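Local coordinates for protein HTH-type transcriptional repressor Rv2887 (PDB 5HSM) that represses transcription of a methyltransferase gene and several others as a homodimer that binds promoter DNA, and also binds salicylate and para-aminosalicylic acid, at residues A28-G31 with Y32-R36; A80-P84 with Q85-T89; N88-L91 with R92-D96. One frame throughout, in Å; residues are numbered along the deposited sequence.

Interaction 1 of 3, residues A28-G31 with Y32-R36; sequences APLG and YLLYR
The phenol ring of Y32, carried on a CB that lies 3.3 Å from A28 O, receives R36 over one face: R36 CG stands 3.7 Å above the ring plane, offset toward the rim. From there the arginine chain bends back, and R36 NH1 gives a weak hydrogen bond to Y32 OH, while NE and NH2 have partners elsewhere, among them G158 O of the second subunit for NH2. With CG opposite its backbone N (chi1 -180°), the tyrosine swings its ring clear of the first turn, which suits a large polar aromatic on an exposed flank.

A28 O, at the N-cap, accepts from Y32 N at 2.9 Å, and the next three carbonyls, of P29, L30 and G31, take L33 N, L34 N and Y35 N. P29 has no N-H to leave unused at a helix start. L30 CG meets L34 CD1 at 3.8 Å, the two leucines crossing at a slant on the side where L34 packs against L34 of the second subunit. The leading N-H groups of L30 and G31 bond instead to the carboxylate of D135 of that subunit, a salicylate-binding residue, a placement that would suit the partial positive charge of the helix start.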
# COMPACT_ATOMS: atom_id res chain seq x y z
N ALA A 28 -11.18 10.25 -1.82
CA ALA A 28 -12.51 10.38 -1.24
C ALA A 28 -12.45 9.86 0.21
O ALA A 28 -11.42 9.31 0.61
CB ALA A 28 -13.55 9.62 -2.10
N PRO A 29 -13.51 10.09 1.01
CA PRO A 29 -13.31 9.91 2.46
C PRO A 29 -12.88 8.52 2.94
O PRO A 29 -12.01 8.43 3.82
CB PRO A 29 -14.67 10.28 3.03
CG PRO A 29 -15.15 11.36 2.12
CD PRO A 29 -14.72 10.89 0.74
N LEU A 30 -13.44 7.45 2.40
CA LEU A 30 -13.06 6.15 2.92
C LEU A 30 -11.59 5.87 2.62
O LEU A 30 -10.82 5.53 3.52
CB LEU A 30 -13.94 5.04 2.36
CG LEU A 30 -13.49 3.65 2.80
CD1 LEU A 30 -13.54 3.52 4.33
CD2 LEU A 30 -14.34 2.55 2.14
N GLY A 31 -11.19 6.02 1.36
CA GLY A 31 -9.82 5.76 0.96
C GLY A 31 -8.83 6.66 1.68
O GLY A 31 -7.74 6.23 2.09
N TYR A 32 -9.21 7.92 1.83
CA TYR A 32 -8.35 8.87 2.55
C TYR A 32 -8.16 8.50 4.02
O TYR A 32 -7.03 8.51 4.54
CB TYR A 32 -8.90 10.29 2.44
CG TYR A 32 -8.02 11.27 3.18
CD1 TYR A 32 -6.71 11.48 2.78
CD2 TYR A 32 -8.48 11.96 4.29
CE1 TYR A 32 -5.89 12.36 3.45
CE2 TYR A 32 -7.66 12.85 4.98
CZ TYR A 32 -6.36 13.05 4.55
OH TYR A 32 -5.52 13.93 5.20
N LEU A 33 -9.26 8.21 4.71
CA LEU A 33 -9.20 7.86 6.14
C LEU A 33 -8.45 6.55 6.35
O LEU A 33 -7.67 6.40 7.31
CB LEU A 33 -10.61 7.79 6.73
CG LEU A 33 -11.33 9.15 6.81
CD1 LEU A 33 -12.82 9.01 7.15
CD2 LEU A 33 -10.62 10.08 7.82
N LEU A 34 -8.66 5.59 5.44
CA LEU A 34 -7.92 4.32 5.51
C LEU A 34 -6.43 4.60 5.36
O LEU A 34 -5.60 4.03 6.08
CB LEU A 34 -8.37 3.36 4.42
CG LEU A 34 -9.72 2.68 4.62
CD1 LEU A 34 -10.13 1.94 3.34
CD2 LEU A 34 -9.64 1.72 5.80
N TYR A 35 -6.11 5.47 4.41
CA TYR A 35 -4.73 5.85 4.16
C TYR A 35 -4.10 6.45 5.41
O TYR A 35 -2.98 6.08 5.78
CB TYR A 35 -4.63 6.83 3.00
CG TYR A 35 -3.26 7.46 2.89
CD1 TYR A 35 -2.18 6.75 2.38
CD2 TYR A 35 -3.05 8.77 3.31
CE1 TYR A 35 -0.93 7.33 2.28
CE2 TYR A 35 -1.80 9.35 3.22
CZ TYR A 35 -0.74 8.63 2.70
OH TYR A 35 0.50 9.21 2.61
N ARG A 36 -4.81 7.37 6.05
CA ARG A 36 -4.29 8.02 7.26
C ARG A 36 -4.03 7.02 8.41
O ARG A 36 -3.00 7.11 9.11
CB ARG A 36 -5.25 9.11 7.72
CG ARG A 36 -5.25 10.36 6.84
CD ARG A 36 -5.81 11.55 7.62
NE ARG A 36 -5.12 11.76 8.89
CZ ARG A 36 -4.10 12.58 9.08
NH1 ARG A 36 -3.64 13.33 8.08
NH2 ARG A 36 -3.54 12.69 10.28

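Interaction 2 of 3, residues A80-P84 with Q85-T89; sequences ASVTP and QAMNT
T83 meets Q85 and A86 at the N-cap of helix 84-96, and most of the polar contacts centre on it. As N-cap it accepts from A86 N through OG1, at 3.0 Å and with an N-H...O angle of 161°. Its chi1 of 75° sets the hydroxyl between backbone N and carbonyl carbon, from where it can turn back over the opening turn. The same OG1 gives a weak bond to Q85 OE1, and the glutamine chain, bent at chi2, crosses the threonine at about a right angle to offer that oxygen. The backbone then takes up the helical pattern, M87 N to T83 O at 3.0 Å and N88 N to P84 O at 2.9 Å. P84 fits the first helical position, where no N-H has to be satisfied within the helix. One turn on, T89 OG1 donates to Q85 O at 3.2 Å, and T89 N reaches that oxygen from the opposite face of its plane. The amide oxygen of N88 is held by S73.

The apolar contacts face helices 73-79 and 56-67, with M87 the buried member. V82 spreads its two branches, CG2 touching A86 CB at 3.6 Å and CG1 touching M87 CE at 3.8 Å. A80 CB also meets M87 CE, at 3.9 Å. M87, flexible enough to bend at chi2 and chi3, curls so that its methyl touches both A80 and V82, and it packs against C61, M64 and L76.

S81, with its positive phi, ends helix 73-79 in a Schellman motif, and two residues on T83 caps the next helix. A tight turn between two helices, with M87 packed beneath it, is the helix-turn-helix of the MarR winged-helix fold, its second helix probably the recognition helix, as in other MarR proteins.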
# COMPACT_ATOMS: atom_id res chain seq x y z
N ALA A 80 6.42 -9.67 -2.44
CA ALA A 80 6.40 -8.41 -1.69
C ALA A 80 6.02 -7.24 -2.58
O ALA A 80 5.93 -6.12 -2.10
CB ALA A 80 7.76 -8.15 -1.02
N SER A 81 5.81 -7.51 -3.86
CA SER A 81 5.55 -6.45 -4.84
C SER A 81 6.63 -5.38 -4.77
O SER A 81 6.34 -4.19 -4.62
CB SER A 81 4.17 -5.84 -4.63
OG SER A 81 3.16 -6.79 -4.90
N VAL A 82 7.88 -5.81 -4.87
CA VAL A 82 8.99 -4.89 -4.89
C VAL A 82 9.90 -5.31 -6.03
O VAL A 82 9.67 -6.35 -6.66
CB VAL A 82 9.72 -4.86 -3.53
CG1 VAL A 82 10.67 -6.04 -3.40
CG2 VAL A 82 10.45 -3.56 -3.34
N THR A 83 10.91 -4.51 -6.35
CA THR A 83 11.83 -4.86 -7.41
C THR A 83 12.84 -5.88 -6.92
O THR A 83 13.20 -5.87 -5.74
CB THR A 83 12.59 -3.63 -7.93
OG1 THR A 83 13.58 -3.25 -6.98
CG2 THR A 83 11.62 -2.48 -8.13
N PRO A 84 13.30 -6.77 -7.81
CA PRO A 84 14.36 -7.73 -7.50
C PRO A 84 15.58 -7.05 -6.88
O PRO A 84 16.22 -7.63 -6.00
CB PRO A 84 14.70 -8.34 -8.86
CG PRO A 84 13.44 -8.20 -9.65
CD PRO A 84 12.80 -6.93 -9.20
N GLN A 85 15.90 -5.84 -7.33
CA GLN A 85 17.06 -5.12 -6.82
C GLN A 85 16.88 -4.73 -5.35
O GLN A 85 17.79 -4.89 -4.53
CB GLN A 85 17.32 -3.87 -7.68
CG GLN A 85 17.72 -4.17 -9.12
CD GLN A 85 16.52 -4.41 -10.04
OE1 GLN A 85 15.37 -4.37 -9.61
NE2 GLN A 85 16.80 -4.68 -11.32
N ALA A 86 15.69 -4.22 -5.03
CA ALA A 86 15.36 -3.82 -3.67
C ALA A 86 15.36 -5.04 -2.74
O ALA A 86 15.82 -4.97 -1.59
CB ALA A 86 14.02 -3.13 -3.63
N MET A 87 14.86 -6.16 -3.25
CA MET A 87 14.85 -7.38 -2.44
C MET A 87 16.28 -7.87 -2.23
O MET A 87 16.61 -8.33 -1.14
CB MET A 87 14.01 -8.48 -3.09
CG MET A 87 13.88 -9.72 -2.21
SD MET A 87 13.24 -9.31 -0.58
CE MET A 87 11.56 -8.83 -0.99
N ASN A 88 17.11 -7.78 -3.27
CA ASN A 88 18.52 -8.15 -3.14
C ASN A 88 19.19 -7.33 -2.04
O ASN A 88 19.95 -7.87 -1.24
CB ASN A 88 19.27 -7.95 -4.45
CG ASN A 88 18.92 -9.00 -5.49
OD1 ASN A 88 18.51 -10.11 -5.15
ND2 ASN A 88 19.09 -8.66 -6.76
N THR A 89 18.90 -6.03 -2.02
CA THR A 89 19.42 -5.17 -0.97
C THR A 89 18.96 -5.60 0.43
O THR A 89 19.76 -5.70 1.37
CB THR A 89 19.01 -3.71 -1.20
OG1 THR A 89 19.59 -3.25 -2.43
CG2 THR A 89 19.49 -2.82 -0.05

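Interaction 3 of 3, residues N88-L91 with R92-D96; sequences NTVL and RKLED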
# COMPACT_ATOMS: atom_id res chain seq x y z
N ASN A 88 17.11 -7.78 -3.27
CA ASN A 88 18.52 -8.15 -3.14
C ASN A 88 19.19 -7.33 -2.04
O ASN A 88 19.95 -7.87 -1.24
CB ASN A 88 19.27 -7.95 -4.45
CG ASN A 88 18.92 -9.00 -5.49
OD1 ASN A 88 18.51 -10.11 -5.15
ND2 ASN A 88 19.09 -8.66 -6.76
N THR A 89 18.90 -6.03 -2.02
CA THR A 89 19.42 -5.17 -0.97
C THR A 89 18.96 -5.60 0.43
O THR A 89 19.76 -5.70 1.37
CB THR A 89 19.01 -3.71 -1.20
OG1 THR A 89 19.59 -3.25 -2.43
CG2 THR A 89 19.49 -2.82 -0.05
N VAL A 90 17.66 -5.86 0.56
CA VAL A 90 17.10 -6.32 1.82
C VAL A 90 17.79 -7.60 2.29
O VAL A 90 18.18 -7.74 3.46
CB VAL A 90 15.57 -6.54 1.70
CG1 VAL A 90 15.06 -7.32 2.88
CG2 VAL A 90 14.85 -5.21 1.58
N LEU A 91 17.94 -8.54 1.36
CA LEU A 91 18.60 -9.79 1.64
C LEU A 91 20.06 -9.61 2.05
O LEU A 91 20.55 -10.30 2.93
CB LEU A 91 18.52 -10.70 0.41
CG LEU A 91 17.17 -11.38 0.20
CD1 LEU A 91 17.16 -12.08 -1.14
CD2 LEU A 91 16.92 -12.38 1.33
N ARG A 92 20.76 -8.67 1.41
CA ARG A 92 22.15 -8.39 1.77
C ARG A 92 22.22 -7.87 3.20
O ARG A 92 23.03 -8.34 4.01
CB ARG A 92 22.77 -7.38 0.80
CG ARG A 92 24.21 -7.00 1.14
CD ARG A 92 25.12 -8.23 1.18
NE ARG A 92 26.51 -7.88 1.46
CZ ARG A 92 27.43 -8.76 1.85
NH1 ARG A 92 27.11 -10.04 2.01
NH2 ARG A 92 28.67 -8.35 2.09
N LYS A 93 21.36 -6.91 3.54
CA LYS A 93 21.36 -6.38 4.90
C LYS A 93 21.01 -7.46 5.93
O LYS A 93 21.58 -7.48 7.03
CB LYS A 93 20.41 -5.20 5.02
CG LYS A 93 20.97 -3.93 4.40
CD LYS A 93 19.89 -2.89 4.17
CE LYS A 93 20.40 -1.77 3.27
NZ LYS A 93 21.89 -1.72 3.22
N LEU A 94 20.11 -8.37 5.58
CA LEU A 94 19.78 -9.47 6.50
C LEU A 94 20.93 -10.47 6.64
O LEU A 94 21.15 -11.01 7.73
CB LEU A 94 18.51 -10.19 6.04
CG LEU A 94 17.21 -9.43 6.28
CD1 LEU A 94 16.03 -10.15 5.63
CD2 LEU A 94 16.97 -9.28 7.76
N GLU A 95 21.67 -10.70 5.56
CA GLU A 95 22.86 -11.56 5.64
C GLU A 95 23.87 -10.90 6.57
O GLU A 95 24.46 -11.56 7.43
CB GLU A 95 23.49 -11.78 4.26
CG GLU A 95 22.63 -12.59 3.30
CD GLU A 95 23.11 -12.46 1.86
OE1 GLU A 95 24.23 -11.94 1.66
OE2 GLU A 95 22.37 -12.87 0.94
N ASP A 96 24.04 -9.60 6.41
CA ASP A 96 24.97 -8.83 7.23
C ASP A 96 24.68 -8.97 8.72
O ASP A 96 25.60 -8.92 9.55
CB ASP A 96 24.93 -7.34 6.86
CG ASP A 96 25.54 -7.06 5.51
OD1 ASP A 96 26.14 -7.98 4.93
OD2 ASP A 96 25.46 -5.90 5.05
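V90 turns CG1 opposite its backbone N (chi1 166°), and L94 holds CG opposite its carbonyl carbon (chi1 -74°). These choices make the two side chains run parallel in the same direction, with V90 CG1 4.1 Å from L94 CD1. Both face helix 56-67, where they share contact with C61, and branched aliphatic residues one turn apart suit such a packing strip. L91 lies on the neighbouring flank and is buried against S73 and L76 of helix 73-79.

T89 and K93 pair in the same side-by-side way on a more exposed flank. The methyl T89 CG2 rests 3.6 Å from K93 CE, so the aliphatic part of the lysine lies along the threonine while the chain bends at chi4 near its ammonium end.

The residues belong to the last two and a half turns of helix 84-96, the second helix of the helix-turn-helix and, as in other MarR proteins, probably the recognition helix. Its backbone bonds run from R92 N to N88 O, K93 N to T89 O, L94 N to V90 O and E95 N to L91 O, at 2.9 to 3.0 Å. L94 also bonds through its backbone to V100, in the loop that follows.

On the outer side R92 meets two acids in a salt-bridge network. E95 OE1 comes to the edge of the guanidinium, in its plane, and takes a weak bond from R92 NH1 at 3.5 Å. D96 OD1 instead lies 3.4 Å above the plane, over the group's centre, where attraction between charges acts without an N-H directed at it.

In the fold
Interaction 3 continues helix 84-96 from where interaction 2 ends, sharing N88 and T89, their centres about 10 Å apart; interaction 1 opens helix 29-49, about 27 Å from interaction 2 and 34 Å from interaction 3, centre to centre. Interactions 1 and 2 each lie at a helix start and touch the second subunit, 28-36 through hydrogen bonds to a carboxylate and through leucines, 80-89 through packing alone; the latter, with its threonine cap and buried methionine, is largely a surface contact. Interaction 3, partly buried like interaction 1, is mid-helix to helix end: its leucines and valine face neighbouring helices, and its ion network lies outward. Interaction 3 touches no other subunit.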